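Local coordinates for protein TCR beta chain (PDB 6LIR) that pairs with the TCR alpha chain to form the chicken alpha-beta T-cell receptor, which probably recognises antigen presented by MHC molecules, at residues I2-E12 against F101-K112. Numbering follows the deposited sequence.
Sequences INQPSILVLKE and FGQGTRLTVLGK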
# COMPACT_ATOMS: atom_id res chain seq x y z
N ILE B 2 -5.03 13.68 11.52
CA ILE B 2 -6.18 13.81 10.64
C ILE B 2 -6.84 12.44 10.45
O ILE B 2 -6.21 11.50 9.96
CB ILE B 2 -5.77 14.46 9.31
CG1 ILE B 2 -6.95 14.59 8.36
CG2 ILE B 2 -4.59 13.72 8.67
CD1 ILE B 2 -6.74 15.65 7.30
N ASN B 3 -8.10 12.33 10.86
CA ASN B 3 -8.79 11.04 10.94
C ASN B 3 -9.86 10.92 9.86
O ASN B 3 -10.60 11.87 9.59
CB ASN B 3 -9.42 10.85 12.32
CG ASN B 3 -10.27 9.60 12.40
OD1 ASN B 3 -11.50 9.67 12.46
ND2 ASN B 3 -9.62 8.44 12.41
N GLN B 4 -9.97 9.72 9.29
CA GLN B 4 -11.03 9.39 8.35
C GLN B 4 -11.24 7.88 8.38
O GLN B 4 -10.30 7.14 8.70
CB GLN B 4 -10.69 9.87 6.93
CG GLN B 4 -9.55 9.15 6.26
CD GLN B 4 -9.36 9.60 4.82
OE1 GLN B 4 -8.37 10.24 4.47
NE2 GLN B 4 -10.33 9.26 3.97
N PRO B 5 -12.45 7.40 8.09
CA PRO B 5 -12.72 5.96 8.18
C PRO B 5 -11.78 5.13 7.31
O PRO B 5 -11.38 5.55 6.22
CB PRO B 5 -14.17 5.84 7.69
CG PRO B 5 -14.75 7.18 7.91
CD PRO B 5 -13.64 8.16 7.69
N SER B 6 -11.40 3.96 7.82
CA SER B 6 -10.50 3.06 7.11
C SER B 6 -11.19 2.42 5.90
O SER B 6 -10.68 2.52 4.77
CB SER B 6 -9.97 1.98 8.06
OG SER B 6 -10.75 0.80 7.98
N ILE B 7 -12.31 1.75 6.11
CA ILE B 7 -12.97 0.96 5.07
C ILE B 7 -14.48 1.18 5.16
O ILE B 7 -15.05 1.22 6.26
CB ILE B 7 -12.66 -0.54 5.21
CG1 ILE B 7 -11.16 -0.82 5.05
CG2 ILE B 7 -13.46 -1.35 4.20
CD1 ILE B 7 -10.81 -2.28 5.16
N LEU B 8 -15.12 1.32 4.01
CA LEU B 8 -16.57 1.42 3.93
C LEU B 8 -17.06 0.64 2.71
O LEU B 8 -16.48 0.73 1.63
CB LEU B 8 -17.02 2.88 3.83
CG LEU B 8 -18.52 3.16 3.98
CD1 LEU B 8 -19.00 2.84 5.39
CD2 LEU B 8 -18.82 4.60 3.62
N VAL B 9 -18.14 -0.12 2.90
CA VAL B 9 -18.77 -0.87 1.82
C VAL B 9 -20.24 -0.47 1.76
O VAL B 9 -20.95 -0.54 2.77
CB VAL B 9 -18.64 -2.39 2.01
CG1 VAL B 9 -19.25 -3.11 0.82
CG2 VAL B 9 -17.18 -2.77 2.19
N LEU B 10 -20.70 -0.07 0.58
CA LEU B 10 -22.07 0.39 0.40
C LEU B 10 -22.79 -0.48 -0.63
O LEU B 10 -22.17 -1.15 -1.46
CB LEU B 10 -22.11 1.85 -0.07
CG LEU B 10 -21.49 2.90 0.84
CD1 LEU B 10 -21.63 4.26 0.19
CD2 LEU B 10 -22.15 2.87 2.21
N LYS B 11 -24.11 -0.45 -0.55
CA LYS B 11 -24.98 -1.05 -1.55
C LYS B 11 -25.44 0.00 -2.54
O LYS B 11 -25.36 1.21 -2.29
CB LYS B 11 -26.19 -1.72 -0.89
CG LYS B 11 -25.92 -3.09 -0.27
CD LYS B 11 -26.32 -3.11 1.20
CE LYS B 11 -25.28 -2.40 2.02
NZ LYS B 11 -25.51 -2.37 3.51
N GLU B 12 -25.90 -0.46 -3.70
CA GLU B 12 -26.39 0.44 -4.73
C GLU B 12 -27.54 1.29 -4.21
O GLU B 12 -28.38 0.82 -3.43
CB GLU B 12 -26.84 -0.36 -5.95
CG GLU B 12 -26.64 0.34 -7.28
CD GLU B 12 -26.11 -0.61 -8.34
OE1 GLU B 12 -24.99 -0.38 -8.85
OE2 GLU B 12 -26.82 -1.59 -8.67
N PHE B 101 -2.45 14.86 4.53
CA PHE B 101 -3.45 13.92 4.07
C PHE B 101 -3.79 12.93 5.17
O PHE B 101 -2.96 12.63 6.04
CB PHE B 101 -2.95 13.14 2.85
CG PHE B 101 -3.06 13.90 1.56
CD1 PHE B 101 -2.09 14.82 1.20
CD2 PHE B 101 -4.11 13.67 0.69
CE1 PHE B 101 -2.18 15.51 0.02
CE2 PHE B 101 -4.21 14.36 -0.50
CZ PHE B 101 -3.24 15.28 -0.84
N GLY B 102 -4.99 12.38 5.10
CA GLY B 102 -5.32 11.26 5.94
C GLY B 102 -4.86 9.98 5.28
O GLY B 102 -4.35 9.96 4.16
N GLN B 103 -5.04 8.89 6.01
CA GLN B 103 -4.60 7.59 5.51
C GLN B 103 -5.51 7.05 4.42
O GLN B 103 -5.13 6.10 3.73
CB GLN B 103 -4.42 6.62 6.67
CG GLN B 103 -3.09 6.89 7.36
CD GLN B 103 -2.96 6.25 8.72
OE1 GLN B 103 -1.88 6.28 9.32
NE2 GLN B 103 -4.04 5.66 9.22
N GLY B 104 -6.70 7.61 4.26
CA GLY B 104 -7.55 7.21 3.16
C GLY B 104 -8.64 6.23 3.50
O GLY B 104 -8.48 5.36 4.37
N THR B 105 -9.77 6.37 2.82
CA THR B 105 -10.94 5.53 3.04
C THR B 105 -11.16 4.73 1.77
O THR B 105 -11.36 5.30 0.70
CB THR B 105 -12.18 6.37 3.33
OG1 THR B 105 -11.99 7.14 4.53
CG2 THR B 105 -13.40 5.47 3.51
N ARG B 106 -11.14 3.41 1.89
CA ARG B 106 -11.44 2.56 0.75
C ARG B 106 -12.93 2.28 0.75
O ARG B 106 -13.45 1.64 1.67
CB ARG B 106 -10.66 1.25 0.76
CG ARG B 106 -11.15 0.30 -0.31
CD ARG B 106 -10.46 0.54 -1.65
NE ARG B 106 -10.45 -0.66 -2.49
CZ ARG B 106 -11.20 -0.81 -3.58
NH1 ARG B 106 -12.02 0.16 -3.97
NH2 ARG B 106 -11.12 -1.93 -4.29
N LEU B 107 -13.61 2.77 -0.27
CA LEU B 107 -15.05 2.65 -0.40
C LEU B 107 -15.35 1.74 -1.58
O LEU B 107 -14.79 1.92 -2.67
CB LEU B 107 -15.69 4.02 -0.61
CG LEU B 107 -17.20 4.18 -0.46
CD1 LEU B 107 -17.52 5.50 0.22
CD2 LEU B 107 -17.87 4.11 -1.82
N THR B 108 -16.21 0.75 -1.36
CA THR B 108 -16.65 -0.15 -2.41
C THR B 108 -18.17 -0.11 -2.46
O THR B 108 -18.83 -0.27 -1.42
CB THR B 108 -16.16 -1.59 -2.16
OG1 THR B 108 -14.79 -1.57 -1.76
CG2 THR B 108 -16.30 -2.43 -3.42
N VAL B 109 -18.72 0.10 -3.64
CA VAL B 109 -20.17 0.10 -3.83
C VAL B 109 -20.55 -1.22 -4.47
O VAL B 109 -20.10 -1.55 -5.57
CB VAL B 109 -20.62 1.29 -4.70
CG1 VAL B 109 -22.11 1.16 -5.01
CG2 VAL B 109 -20.33 2.60 -4.00
N LEU B 110 -21.38 -1.99 -3.77
CA LEU B 110 -21.78 -3.31 -4.19
C LEU B 110 -23.16 -3.32 -4.85
O LEU B 110 -23.96 -2.39 -4.70
CB LEU B 110 -21.75 -4.29 -3.01
CG LEU B 110 -20.34 -4.80 -2.69
CD1 LEU B 110 -20.41 -6.16 -2.00
CD2 LEU B 110 -19.47 -4.88 -3.95
N GLY B 111 -23.41 -4.38 -5.59
CA GLY B 111 -24.74 -4.66 -6.08
C GLY B 111 -25.67 -5.08 -4.95
O GLY B 111 -25.26 -5.73 -3.99
N LYS B 112 -26.94 -4.72 -5.07
CA LYS B 112 -27.88 -4.87 -3.96
C LYS B 112 -28.28 -6.33 -3.77
O LYS B 112 -29.19 -6.62 -2.99
CB LYS B 112 -29.16 -4.09 -4.24
CG LYS B 112 -29.01 -2.92 -5.19
CD LYS B 112 -30.39 -2.41 -5.58
CE LYS B 112 -31.22 -2.10 -4.35
NZ LYS B 112 -32.41 -1.24 -4.62
O HOH W 1 -6.48 9.17 8.68
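From Ile7-Arg106 to Lys11-Leu110, strands 7-11 and 105-110 pair in parallel, their axes 4.4 Å apart at closest and 21° askew. This is the A'-G pairing of an immunoglobulin V domain, with the Phe-Gly-X-Gly motif at Phe101-Gly104. Five backbone hydrogen bonds zigzag across, from Arg106 N to Ser6 O through to Leu110 N to Leu10 O. On the face toward the V-domain core, Leu8 and Leu107 lie side by side, CD2 to CD1 3.7 Å, while Leu10 CD1 reaches Leu107 CD2. The other face turns to the constant domain: Val9 CG1 meets Leu110 CG at 4.0 Å, and Phe206 covers Ile7 and Val9. Before the strands pair, buried Gln4 reaches across to 101-112, its chain extended beyond CG (chi2 175°). Its OE1 accepts a hydrogen bond from Cys88 N and a weak one from Gly104 N; NE2 donates to Tyr86 O and to Thr105 OG1. Replacing Gln4 by alanine removes the amide, and Cys88 N, Tyr86 O and Thr105 OG1 would probably lose these partners, with a gap opened beside Gly104. With chi1 -61°, Thr105 sets OG1 anti to its carbonyl carbon, where Gln4 NE2 meets it at 2.8 Å, the N-H...O angle 150°.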